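Local atomic coordinates of Non-fluorescent flavoprotein (Photobacterium phosphoreum, PDB entry 1FVP), a protein that binds FMN carrying a covalently attached myristate, two per subunit, and belongs, as a homodimer, to the bacterial luciferase family. Residues A[80-85]-A[90-95]; A[105-110]-A[124-129]; A[62-67]-A[75-80]. All coordinates share one frame; numbering follows the deposited sequence.

Contact 1: residues A[80-85]-A[90-95]. With FMA (6-(3-tetradecanoic acid) flavine mononucleotide), chain C.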
loop_
_atom_site.group_PDB
_atom_site.type_symbol
_atom_site.label_atom_id
_atom_site.label_comp_id
_atom_site.label_asym_id
_atom_site.label_seq_id
_atom_site.Cartn_x
_atom_site.Cartn_y
_atom_site.Cartn_z
ATOM N N ASN A 80 0.522 17.765 -13.914
ATOM C CA ASN A 80 0.335 18.578 -12.687
ATOM C C ASN A 80 0.605 17.726 -11.454
ATOM O O ASN A 80 1.343 18.156 -10.549
ATOM C CB ASN A 80 -0.978 19.335 -12.738
ATOM C CG ASN A 80 -0.888 20.385 -13.849
ATOM O OD1 ASN A 80 -0.012 20.300 -14.731
ATOM N ND2 ASN A 80 -1.776 21.378 -13.795
ATOM N N THR A 81 0.079 16.528 -11.443
ATOM C CA THR A 81 0.229 15.529 -10.374
ATOM C C THR A 81 1.647 14.981 -10.362
ATOM O O THR A 81 1.978 14.117 -9.533
ATOM C CB THR A 81 -0.837 14.382 -10.644
ATOM O OG1 THR A 81 -2.149 15.025 -10.469
ATOM C CG2 THR A 81 -0.705 13.094 -9.851
ATOM N N VAL A 82 2.460 15.459 -11.288
ATOM C CA VAL A 82 3.851 15.020 -11.438
ATOM C C VAL A 82 4.799 16.168 -11.099
ATOM O O VAL A 82 5.884 15.964 -10.529
ATOM C CB VAL A 82 4.090 14.430 -12.843
ATOM C CG1 VAL A 82 4.303 15.478 -13.930
ATOM C CG2 VAL A 82 5.244 13.440 -12.845
ATOM N N ASP A 83 4.346 17.335 -11.509
ATOM C CA ASP A 83 5.092 18.601 -11.263
ATOM C C ASP A 83 5.215 18.710 -9.734
ATOM O O ASP A 83 6.304 18.684 -9.144
ATOM C CB ASP A 83 4.353 19.724 -11.965
ATOM C CG ASP A 83 4.900 21.117 -11.721
ATOM O OD1 ASP A 83 4.771 21.590 -10.578
ATOM O OD2 ASP A 83 5.438 21.684 -12.705
ATOM N N ILE A 84 4.037 18.749 -9.125
ATOM C CA ILE A 84 3.884 18.819 -7.682
ATOM C C ILE A 84 4.803 17.851 -6.942
ATOM O O ILE A 84 5.344 18.200 -5.875
ATOM C CB ILE A 84 2.397 18.576 -7.239
ATOM C CG1 ILE A 84 1.502 19.630 -7.912
ATOM C CG2 ILE A 84 2.264 18.590 -5.702
ATOM C CD1 ILE A 84 -0.020 19.411 -7.697
ATOM N N ALA A 85 4.929 16.660 -7.466
ATOM C CA ALA A 85 5.765 15.625 -6.830
ATOM C C ALA A 85 7.239 16.023 -6.787
ATOM O O ALA A 85 7.974 15.562 -5.882
ATOM C CB ALA A 85 5.504 14.296 -7.538
ATOM N N LEU A 90 9.418 13.528 -4.131
ATOM C CA LEU A 90 8.856 12.171 -4.145
ATOM C C LEU A 90 9.072 11.429 -5.469
ATOM O O LEU A 90 8.960 12.003 -6.571
ATOM C CB LEU A 90 7.338 12.323 -3.879
ATOM C CG LEU A 90 6.904 13.282 -2.786
ATOM C CD1 LEU A 90 5.530 13.856 -3.100
ATOM C CD2 LEU A 90 6.849 12.525 -1.462
ATOM N N PRO A 91 9.341 10.145 -5.376
ATOM C CA PRO A 91 9.527 9.296 -6.554
ATOM C C PRO A 91 8.125 9.026 -7.105
ATOM O O PRO A 91 7.132 9.097 -6.356
ATOM C CB PRO A 91 10.222 8.044 -6.068
ATOM C CG PRO A 91 10.458 8.246 -4.603
ATOM C CD PRO A 91 9.485 9.335 -4.166
ATOM N N LEU A 92 8.109 8.735 -8.386
ATOM C CA LEU A 92 6.906 8.426 -9.145
ATOM C C LEU A 92 6.747 6.910 -9.375
ATOM O O LEU A 92 7.722 6.134 -9.382
ATOM C CB LEU A 92 6.997 9.110 -10.506
ATOM C CG LEU A 92 7.358 10.540 -10.729
ATOM C CD1 LEU A 92 7.527 10.762 -12.236
ATOM C CD2 LEU A 92 6.211 11.419 -10.256
ATOM N N VAL A 93 5.494 6.561 -9.609
ATOM C CA VAL A 93 5.159 5.138 -9.921
ATOM C C VAL A 93 4.452 5.244 -11.282
ATOM O O VAL A 93 3.326 5.729 -11.394
ATOM C CB VAL A 93 4.478 4.448 -8.751
ATOM C CG1 VAL A 93 3.034 4.900 -8.519
ATOM C CG2 VAL A 93 4.588 2.933 -8.840
ATOM N N PHE A 94 5.195 4.848 -12.300
ATOM C CA PHE A 94 4.776 4.903 -13.707
ATOM C C PHE A 94 3.600 4.009 -13.993
ATOM O O PHE A 94 3.633 2.864 -13.536
ATOM C CB PHE A 94 5.994 4.731 -14.632
ATOM C CG PHE A 94 6.795 6.020 -14.628
ATOM C CD1 PHE A 94 6.275 7.141 -15.292
ATOM C CD2 PHE A 94 7.987 6.135 -13.938
ATOM C CE1 PHE A 94 6.950 8.342 -15.320
ATOM C CE2 PHE A 94 8.685 7.349 -13.933
ATOM C CZ PHE A 94 8.162 8.440 -14.620
ATOM N N LYS A 95 2.608 4.546 -14.699
ATOM C CA LYS A 95 1.433 3.719 -15.009
ATOM C C LYS A 95 1.784 2.615 -16.011
ATOM O O LYS A 95 2.745 2.604 -16.783
ATOM C CB LYS A 95 0.175 4.437 -15.423
ATOM C CG LYS A 95 -0.505 5.113 -14.222
ATOM C CD LYS A 95 -1.988 5.177 -14.440
ATOM C CE LYS A 95 -2.414 5.925 -15.675
ATOM N NZ LYS A 95 -3.693 6.652 -15.404
HETATM N N1 FMA C . -4.916 18.693 -6.106
HETATM C C2 FMA C . -5.801 19.606 -5.679
HETATM O O2 FMA C . -6.818 19.973 -6.143
HETATM N N3 FMA C . -5.535 20.322 -4.436
HETATM C C4 FMA C . -4.418 20.059 -3.743
HETATM O O4 FMA C . -4.174 20.643 -2.724
HETATM C C4A FMA C . -3.498 19.086 -4.219
HETATM N N5 FMA C . -2.403 18.809 -3.569
HETATM C C5A FMA C . -1.490 17.902 -3.924
HETATM C C6 FMA C . -0.331 17.682 -3.194
HETATM C C7 FMA C . 0.539 16.710 -3.608
HETATM C C7M FMA C . 1.861 16.377 -2.844
HETATM C C8 FMA C . 0.288 15.944 -4.804
HETATM C C8M FMA C . 1.229 14.894 -5.294
HETATM C C9 FMA C . -0.856 16.196 -5.526
HETATM C C9A FMA C . -1.754 17.159 -5.154
HETATM N N10 FMA C . -2.943 17.460 -5.834
HETATM C C10 FMA C . -3.843 18.378 -5.478
HETATM C C1B FMA C . -3.151 16.793 -7.137
HETATM C C2B FMA C . -4.195 15.864 -7.741
HETATM O O2B FMA C . -3.402 14.907 -8.441
HETATM C C3B FMA C . -5.001 16.674 -8.752
HETATM O "O3'" FMA C . -5.847 17.535 -8.088
HETATM C C4B FMA C . -5.799 15.785 -9.706
HETATM O "O4'" FMA C . -4.834 14.902 -10.378
HETATM C C5B FMA C . -6.584 16.646 -10.715
HETATM O "O5'" FMA C . -5.548 17.054 -11.784
HETATM P P FMA C . -5.273 16.316 -13.155
HETATM O O1P FMA C . -3.928 15.593 -12.793
HETATM O O2P FMA C . -6.360 15.370 -13.308
HETATM O O3P FMA C . -5.277 17.244 -14.174
HETATM C "C1'" FMA C . 0.675 20.914 -2.494
HETATM O "O1'" FMA C . 0.643 21.841 -3.403
HETATM O "O2'" FMA C . 1.252 21.203 -1.443
HETATM C "C2'" FMA C . -0.444 19.925 -2.517
HETATM C "C3'" FMA C . -0.113 18.513 -1.981
HETATM C "C4'" FMA C . -0.966 18.175 -0.812
HETATM C "C5'" FMA C . -0.525 17.011 0.061
HETATM C "C6'" FMA C . -1.694 16.605 0.921
HETATM C "C7'" FMA C . -1.262 15.657 2.032
HETATM C "C8'" FMA C . -2.402 15.077 2.777
HETATM C "C9'" FMA C . -2.077 14.167 3.962
HETATM C C11 FMA C . -1.315 12.948 3.479
HETATM C C12 FMA C . 0.178 13.042 3.537
HETATM C C13 FMA C . 0.964 12.152 2.630
HETATM C C14 FMA C . 1.160 10.753 3.174
HETATM C C15 FMA C . 2.544 10.211 2.927
#

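Contact 2: residues A[105-110]-A[124-129]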
loop_
_atom_site.group_PDB
_atom_site.type_symbol
_atom_site.label_atom_id
_atom_site.label_comp_id
_atom_site.label_asym_id
_atom_site.label_seq_id
_atom_site.Cartn_x
_atom_site.Cartn_y
_atom_site.Cartn_z
ATOM N N LYS A 105 7.248 11.141 -21.473
ATOM C CA LYS A 105 7.024 12.580 -21.451
ATOM C C LYS A 105 6.812 13.046 -20.001
ATOM O O LYS A 105 7.010 14.252 -19.716
ATOM C CB LYS A 105 5.763 12.971 -22.215
ATOM C CG LYS A 105 5.782 12.530 -23.674
ATOM C CD LYS A 105 4.396 12.627 -24.295
ATOM C CE LYS A 105 4.105 13.988 -24.895
ATOM N NZ LYS A 105 3.274 13.810 -26.126
ATOM N N LEU A 106 6.420 12.157 -19.102
ATOM C CA LEU A 106 6.174 12.515 -17.698
ATOM C C LEU A 106 7.407 12.438 -16.828
ATOM O O LEU A 106 7.422 13.270 -15.881
ATOM C CB LEU A 106 4.946 11.779 -17.166
ATOM C CG LEU A 106 3.709 11.964 -18.035
ATOM C CD1 LEU A 106 3.059 10.624 -18.290
ATOM C CD2 LEU A 106 2.731 12.860 -17.302
ATOM N N LEU A 107 8.389 11.585 -17.062
ATOM C CA LEU A 107 9.573 11.628 -16.169
ATOM C C LEU A 107 10.355 12.868 -16.655
ATOM O O LEU A 107 11.381 13.255 -16.077
ATOM C CB LEU A 107 10.421 10.374 -16.164
ATOM C CG LEU A 107 11.747 10.428 -16.909
ATOM C CD1 LEU A 107 12.791 9.500 -16.310
ATOM C CD2 LEU A 107 11.509 10.076 -18.361
ATOM N N SER A 108 9.830 13.422 -17.741
ATOM C CA SER A 108 10.486 14.602 -18.323
ATOM C C SER A 108 10.095 15.830 -17.541
ATOM O O SER A 108 11.013 16.569 -17.136
ATOM C CB SER A 108 10.393 14.685 -19.822
ATOM O OG SER A 108 11.551 13.987 -20.314
ATOM N N PHE A 109 8.804 15.998 -17.324
ATOM C CA PHE A 109 8.440 17.198 -16.529
ATOM C C PHE A 109 9.203 16.999 -15.200
ATOM O O PHE A 109 9.813 17.960 -14.700
ATOM C CB PHE A 109 6.995 17.419 -16.322
ATOM C CG PHE A 109 6.111 18.240 -17.169
ATOM C CD1 PHE A 109 6.128 18.141 -18.553
ATOM C CD2 PHE A 109 5.170 19.084 -16.557
ATOM C CE1 PHE A 109 5.256 18.892 -19.328
ATOM C CE2 PHE A 109 4.286 19.850 -17.320
ATOM C CZ PHE A 109 4.337 19.761 -18.725
ATOM N N TYR A 110 9.170 15.766 -14.719
ATOM C CA TYR A 110 9.834 15.476 -13.434
ATOM C C TYR A 110 11.328 15.744 -13.439
ATOM O O TYR A 110 12.032 15.557 -12.423
ATOM C CB TYR A 110 9.504 14.107 -12.855
ATOM C CG TYR A 110 9.946 13.854 -11.430
ATOM C CD1 TYR A 110 11.228 13.374 -11.146
ATOM C CD2 TYR A 110 9.068 14.050 -10.369
ATOM C CE1 TYR A 110 11.641 13.148 -9.849
ATOM C CE2 TYR A 110 9.465 13.791 -9.062
ATOM C CZ TYR A 110 10.751 13.342 -8.801
ATOM O OH TYR A 110 11.113 13.087 -7.507
ATOM N N VAL A 124 16.564 9.838 -6.523
ATOM C CA VAL A 124 15.131 9.430 -6.484
ATOM C C VAL A 124 14.920 8.509 -7.685
ATOM O O VAL A 124 15.168 8.939 -8.816
ATOM C CB VAL A 124 14.192 10.612 -6.275
ATOM C CG1 VAL A 124 14.955 11.824 -5.733
ATOM C CG2 VAL A 124 13.305 11.014 -7.422
ATOM N N ARG A 125 14.529 7.288 -7.379
ATOM C CA ARG A 125 14.260 6.180 -8.276
ATOM C C ARG A 125 12.761 5.918 -8.456
ATOM O O ARG A 125 12.050 5.579 -7.501
ATOM C CB ARG A 125 14.846 4.895 -7.722
ATOM C CG ARG A 125 16.291 4.882 -7.269
ATOM C CD ARG A 125 16.803 3.453 -7.399
ATOM N NE ARG A 125 16.460 2.999 -8.744
ATOM C CZ ARG A 125 16.930 1.936 -9.360
ATOM N NH1 ARG A 125 17.788 1.132 -8.748
ATOM N NH2 ARG A 125 16.573 1.694 -10.621
ATOM N N HIS A 126 12.330 6.040 -9.687
ATOM C CA HIS A 126 10.907 5.832 -10.039
ATOM C C HIS A 126 10.539 4.369 -9.943
ATOM O O HIS A 126 11.461 3.562 -9.710
ATOM C CB HIS A 126 10.632 6.392 -11.459
ATOM C CG HIS A 126 11.113 7.819 -11.492
ATOM N ND1 HIS A 126 10.777 8.733 -10.518
ATOM C CD2 HIS A 126 11.917 8.467 -12.369
ATOM C CE1 HIS A 126 11.355 9.885 -10.817
ATOM N NE2 HIS A 126 12.047 9.762 -11.931
ATOM N N GLN A 127 9.276 4.023 -10.087
ATOM C CA GLN A 127 8.845 2.605 -10.023
ATOM C C GLN A 127 8.014 2.379 -11.303
ATOM O O GLN A 127 7.064 3.141 -11.544
ATOM C CB GLN A 127 8.037 2.183 -8.825
ATOM C CG GLN A 127 8.758 1.978 -7.530
ATOM C CD GLN A 127 9.213 0.578 -7.272
ATOM O OE1 GLN A 127 9.788 0.313 -6.233
ATOM N NE2 GLN A 127 8.978 -0.364 -8.171
ATOM N N LEU A 128 8.446 1.351 -12.003
ATOM C CA LEU A 128 7.824 0.975 -13.293
ATOM C C LEU A 128 6.887 -0.211 -13.124
ATOM O O LEU A 128 7.341 -1.231 -12.574
ATOM C CB LEU A 128 9.018 0.794 -14.232
ATOM C CG LEU A 128 8.817 0.746 -15.727
ATOM C CD1 LEU A 128 8.034 1.945 -16.237
ATOM C CD2 LEU A 128 10.194 0.663 -16.394
ATOM N N MET A 129 5.651 -0.019 -13.572
ATOM C CA MET A 129 4.602 -1.022 -13.487
ATOM C C MET A 129 4.266 -1.648 -14.862
ATOM O O MET A 129 3.557 -1.017 -15.674
ATOM C CB MET A 129 3.288 -0.544 -12.904
ATOM C CG MET A 129 3.341 0.348 -11.729
ATOM S SD MET A 129 1.671 0.421 -10.963
ATOM C CE MET A 129 0.701 0.929 -12.382
#

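Contact 3: residues A[62-67]-A[75-80]. Unlike the reference sequence in segment 62-67: P64 (reference Ser). With FMA (6-(3-tetradecanoic acid) flavine mononucleotide), chain C.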
loop_
_atom_site.group_PDB
_atom_site.type_symbol
_atom_site.label_atom_id
_atom_site.label_comp_id
_atom_site.label_asym_id
_atom_site.label_seq_id
_atom_site.Cartn_x
_atom_site.Cartn_y
_atom_site.Cartn_z
ATOM N N LEU A 62 -7.875 13.498 -5.026
ATOM C CA LEU A 62 -6.914 13.186 -3.954
ATOM C C LEU A 62 -5.548 12.963 -4.598
ATOM O O LEU A 62 -5.498 12.741 -5.809
ATOM C CB LEU A 62 -7.523 12.014 -3.165
ATOM C CG LEU A 62 -8.823 12.294 -2.420
ATOM C CD1 LEU A 62 -9.715 11.071 -2.283
ATOM C CD2 LEU A 62 -8.477 12.832 -1.025
ATOM N N ALA A 63 -4.499 13.042 -3.809
ATOM C CA ALA A 63 -3.102 12.877 -4.213
ATOM C C ALA A 63 -2.696 11.408 -4.235
ATOM O O ALA A 63 -2.417 10.859 -3.154
ATOM C CB ALA A 63 -2.203 13.607 -3.210
ATOM N N PRO A 64 -2.657 10.824 -5.418
ATOM C CA PRO A 64 -2.298 9.424 -5.624
ATOM C C PRO A 64 -0.971 9.126 -4.957
ATOM O O PRO A 64 0.067 9.421 -5.568
ATOM C CB PRO A 64 -2.148 9.286 -7.134
ATOM C CG PRO A 64 -1.934 10.700 -7.608
ATOM C CD PRO A 64 -2.934 11.466 -6.724
ATOM N N PHE A 65 -1.051 8.611 -3.757
ATOM C CA PHE A 65 0.185 8.264 -3.033
ATOM C C PHE A 65 0.206 6.730 -3.064
ATOM O O PHE A 65 -0.831 6.121 -2.799
ATOM C CB PHE A 65 0.323 8.780 -1.622
ATOM C CG PHE A 65 0.370 10.263 -1.434
ATOM C CD1 PHE A 65 1.368 11.016 -2.041
ATOM C CD2 PHE A 65 -0.583 10.892 -0.628
ATOM C CE1 PHE A 65 1.419 12.390 -1.858
ATOM C CE2 PHE A 65 -0.563 12.272 -0.438
ATOM C CZ PHE A 65 0.455 13.011 -1.059
ATOM N N ILE A 66 1.351 6.238 -3.387
ATOM C CA ILE A 66 1.556 4.771 -3.467
ATOM C C ILE A 66 2.531 4.525 -2.329
ATOM O O ILE A 66 3.481 5.327 -2.226
ATOM C CB ILE A 66 2.040 4.396 -4.898
ATOM C CG1 ILE A 66 0.959 4.717 -5.957
ATOM C CG2 ILE A 66 2.565 2.952 -5.046
ATOM C CD1 ILE A 66 -0.480 4.225 -5.670
ATOM N N THR A 67 2.292 3.528 -1.533
ATOM C CA THR A 67 3.175 3.214 -0.401
ATOM C C THR A 67 3.866 1.882 -0.645
ATOM O O THR A 67 3.117 0.933 -0.943
ATOM C CB THR A 67 2.285 3.156 0.906
ATOM O OG1 THR A 67 0.997 2.600 0.469
ATOM C CG2 THR A 67 2.068 4.483 1.628
ATOM N N LEU A 75 1.967 8.429 -7.997
ATOM C CA LEU A 75 1.600 8.005 -9.351
ATOM C C LEU A 75 1.771 9.216 -10.276
ATOM O O LEU A 75 1.287 10.300 -9.914
ATOM C CB LEU A 75 0.176 7.444 -9.274
ATOM C CG LEU A 75 -0.295 6.383 -10.245
ATOM C CD1 LEU A 75 0.006 5.000 -9.688
ATOM C CD2 LEU A 75 -1.793 6.525 -10.495
ATOM N N ALA A 76 2.466 8.979 -11.373
ATOM C CA ALA A 76 2.702 10.054 -12.351
ATOM C C ALA A 76 1.580 9.953 -13.394
ATOM O O ALA A 76 1.718 9.547 -14.550
ATOM C CB ALA A 76 4.088 10.047 -12.902
ATOM N N THR A 77 0.442 10.365 -12.879
ATOM C CA THR A 77 -0.875 10.434 -13.443
ATOM C C THR A 77 -1.127 11.555 -14.424
ATOM O O THR A 77 -2.037 11.440 -15.271
ATOM C CB THR A 77 -1.901 10.612 -12.237
ATOM O OG1 THR A 77 -1.084 10.226 -11.086
ATOM C CG2 THR A 77 -3.169 9.774 -12.369
ATOM N N SER A 78 -0.346 12.609 -14.276
ATOM C CA SER A 78 -0.480 13.780 -15.168
ATOM C C SER A 78 0.786 14.629 -15.119
ATOM O O SER A 78 1.816 14.180 -14.621
ATOM C CB SER A 78 -1.700 14.603 -14.807
ATOM O OG SER A 78 -1.658 14.904 -13.412
ATOM N N GLU A 79 0.620 15.822 -15.669
ATOM C CA GLU A 79 1.724 16.794 -15.741
ATOM C C GLU A 79 1.707 17.677 -14.499
ATOM O O GLU A 79 2.757 18.221 -14.123
ATOM C CB GLU A 79 1.665 17.658 -16.989
ATOM C CG GLU A 79 2.348 17.187 -18.272
ATOM C CD GLU A 79 1.755 17.709 -19.551
ATOM O OE1 GLU A 79 0.613 18.149 -19.623
ATOM O OE2 GLU A 79 2.521 17.656 -20.541
ATOM N N ASN A 80 0.522 17.765 -13.914
ATOM C CA ASN A 80 0.335 18.578 -12.687
ATOM C C ASN A 80 0.605 17.726 -11.454
ATOM O O ASN A 80 1.343 18.156 -10.549
ATOM C CB ASN A 80 -0.978 19.335 -12.738
ATOM C CG ASN A 80 -0.888 20.385 -13.849
ATOM O OD1 ASN A 80 -0.012 20.300 -14.731
ATOM N ND2 ASN A 80 -1.776 21.378 -13.795
HETATM N N1 FMA C . -4.916 18.693 -6.106
HETATM C C2 FMA C . -5.801 19.606 -5.679
HETATM O O2 FMA C . -6.818 19.973 -6.143
HETATM N N3 FMA C . -5.535 20.322 -4.436
HETATM C C4 FMA C . -4.418 20.059 -3.743
HETATM O O4 FMA C . -4.174 20.643 -2.724
HETATM C C4A FMA C . -3.498 19.086 -4.219
HETATM N N5 FMA C . -2.403 18.809 -3.569
HETATM C C5A FMA C . -1.490 17.902 -3.924
HETATM C C6 FMA C . -0.331 17.682 -3.194
HETATM C C7 FMA C . 0.539 16.710 -3.608
HETATM C C7M FMA C . 1.861 16.377 -2.844
HETATM C C8 FMA C . 0.288 15.944 -4.804
HETATM C C8M FMA C . 1.229 14.894 -5.294
HETATM C C9 FMA C . -0.856 16.196 -5.526
HETATM C C9A FMA C . -1.754 17.159 -5.154
HETATM N N10 FMA C . -2.943 17.460 -5.834
HETATM C C10 FMA C . -3.843 18.378 -5.478
HETATM C C1B FMA C . -3.151 16.793 -7.137
HETATM C C2B FMA C . -4.195 15.864 -7.741
HETATM O O2B FMA C . -3.402 14.907 -8.441
HETATM C C3B FMA C . -5.001 16.674 -8.752
HETATM O "O3'" FMA C . -5.847 17.535 -8.088
HETATM C C4B FMA C . -5.799 15.785 -9.706
HETATM O "O4'" FMA C . -4.834 14.902 -10.378
HETATM C C5B FMA C . -6.584 16.646 -10.715
HETATM O "O5'" FMA C . -5.548 17.054 -11.784
HETATM P P FMA C . -5.273 16.316 -13.155
HETATM O O1P FMA C . -3.928 15.593 -12.793
HETATM O O2P FMA C . -6.360 15.370 -13.308
HETATM O O3P FMA C . -5.277 17.244 -14.174
HETATM C "C1'" FMA C . 0.675 20.914 -2.494
HETATM O "O1'" FMA C . 0.643 21.841 -3.403
HETATM O "O2'" FMA C . 1.252 21.203 -1.443
HETATM C "C2'" FMA C . -0.444 19.925 -2.517
HETATM C "C3'" FMA C . -0.113 18.513 -1.981
HETATM C "C4'" FMA C . -0.966 18.175 -0.812
HETATM C "C5'" FMA C . -0.525 17.011 0.061
HETATM C "C6'" FMA C . -1.694 16.605 0.921
HETATM C "C7'" FMA C . -1.262 15.657 2.032
HETATM C "C8'" FMA C . -2.402 15.077 2.777
HETATM C "C9'" FMA C . -2.077 14.167 3.962
HETATM C C11 FMA C . -1.315 12.948 3.479
HETATM C C12 FMA C . 0.178 13.042 3.537
HETATM C C13 FMA C . 0.964 12.152 2.630
HETATM C C14 FMA C . 1.160 10.753 3.174
HETATM C C15 FMA C . 2.544 10.211 2.927
#

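Contact 1: residues A[80-85]-A[90-95]
A beta-alpha-beta crossover, in which helix 80-87 bridges the parallel strands 71-75 and 92-94, brings V82 and A85 onto L92. The meeting is apolar and narrow: the CG2 methyl of V82 rests against both ends of the leucine fork, 3.4 Å from L92 CD2 and 3.6 Å from L92 CD1, the two side chains crossing at a slant. V82 carries CG1 between its backbone N and carbonyl carbon (chi1 80°), which leaves CG2 as the methyl turned to the strand. L92 CD2 also reaches A85 CB at 4.0 Å, bridging the two residues one helical turn apart. Further on, the chain bends back after the helix, and L90 N makes a weak, strongly bent bond to A85 O (3.0 Å, N-H...O angle 122°), while the L90 side chain lies alongside that carbonyl.

The flank of the helix turned to the flavin does different work. I84 lies over one face of the isoalloxazine, with I84 CG2 3.3 Å above FMA C7 and its CD1 above the central part of the ring system; T81 OG1 is hydrogen-bonded to the ribityl hydroxyl O2B of FMA at 2.4 Å, a length not to be pressed at this resolution.

Helix 100-116 continues the packing, F109 touching V82 and Y110 touching L92. D83 is hydrogen-bonded to S113 of that helix and to Y117 just past its end, strand 92-94 runs between strands 71-75 and 126-134, and L90 touches L29 of the second subunit.

Contact 2: residues A[105-110]-A[124-129]
Y110 and H126 meet as an offset edge-to-face pair, the imidazole edge directed at the tyrosine face. Their planes stand at 87° and their centroids are 5.0 Å apart, but the leading atom, H126 CE1, is displaced toward one flank of the phenol: it comes 3.4 Å from Y110 CE1, at an oblique approach. V124 lies at the edge of the tyrosine ring, near its plane, with V124 CG2 3.6 Å from Y110 CE1 and close to the hydroxyl. Beside the imidazole, L107 CD1 approaches H126 CD2 obliquely at 4.2 Å.

The tyrosine extends from helix 100-116 with CG anti to its backbone N (chi1 -169°), reaching strand 126-134 where the helix packs against the sheet in the beta-alpha-beta unit that starts at strand 92-94. F94 of that strand adds a second edge-to-face partner for H126.

Between the two segments the attraction is aromatic and van der Waals, while the polar atoms look to segment 90-95: Y110 OH makes a weak bond to L90 O, just ahead of strand 92-94, and H126 ND1 a weak one with L92 N. If ND1 accepts there, as that weak bond suggests, it would be unprotonated and the imidazole probably neutral.

Contact 3: residues A[62-67]-A[75-80]
P64 and L75 face each other at the level of their beta carbons, P64 CB lying 3.7 Å from L75 CB, so the pyrrolidine ring sits against the root of the leucine and not its tip. With CG roughly anti to the backbone N (chi1 -152°), L75 CD1 is carried along to I66, whose CG1 comes 3.9 Å from L75 CD1, the two side chains crossing at a slant. On its other flank the proline presents CG to T77, 3.6 Å from T77 OG1.

One backbone bond joins the segments: L75 N donates to P64 O at 3.2 Å, moderately bent at 146° and tilted 37° out of the carbonyl plane. It lies at the open end of the beta hairpin formed by strands 65-68 and 71-75, beyond the backbone pairing of I66 with Y73. Past L75 the chain makes an inverse gamma turn centred on A76, and T77 OG1 folds back to bind L75 O at 2.6 Å from well above that carbonyl's plane.

The hairpin end also frames the flavin site. A63 CB stands 3.7 Å over FMA C9 on one ring face, and the phenyl of F65, turned away from L75, meets the fatty chain, with F65 CE2 3.4 Å from FMA C13. The carbonyl O of A63 lies over one face of that phenyl, toward its rim. Across the loop, S78 OG donates to phosphate oxygen O1P of FMA at 2.5 Å, a very short length that the coordinates cannot support as a sign of special strength, and accepts from T81 N, capping the start of helix 80-87; N12 and Y14 of the second subunit pack on F65 and A63.

The three contacts follow one another along the chain, contact 3 leading through the shared N80 into contact 1, and contact 2 coming after. Centres of contacts 3 and 1 are about 5 Å apart, those of 1 and 2 about 7 Å, and those of 2 and 3 about 11 Å. V93 CG1 packs 3.3 Å from I66 CG1, tying contact 1 to contact 3, while F94 N and Q127 O, 2.6 Å apart, make a probable hydrogen bond between the neighbouring strands of contacts 1 and 2. I84 and A63 approach the flavin from opposite faces, with T81 and S78 on its polar side. Contact 2 stands behind, the Y110 side chain about 9 Å from the FMA.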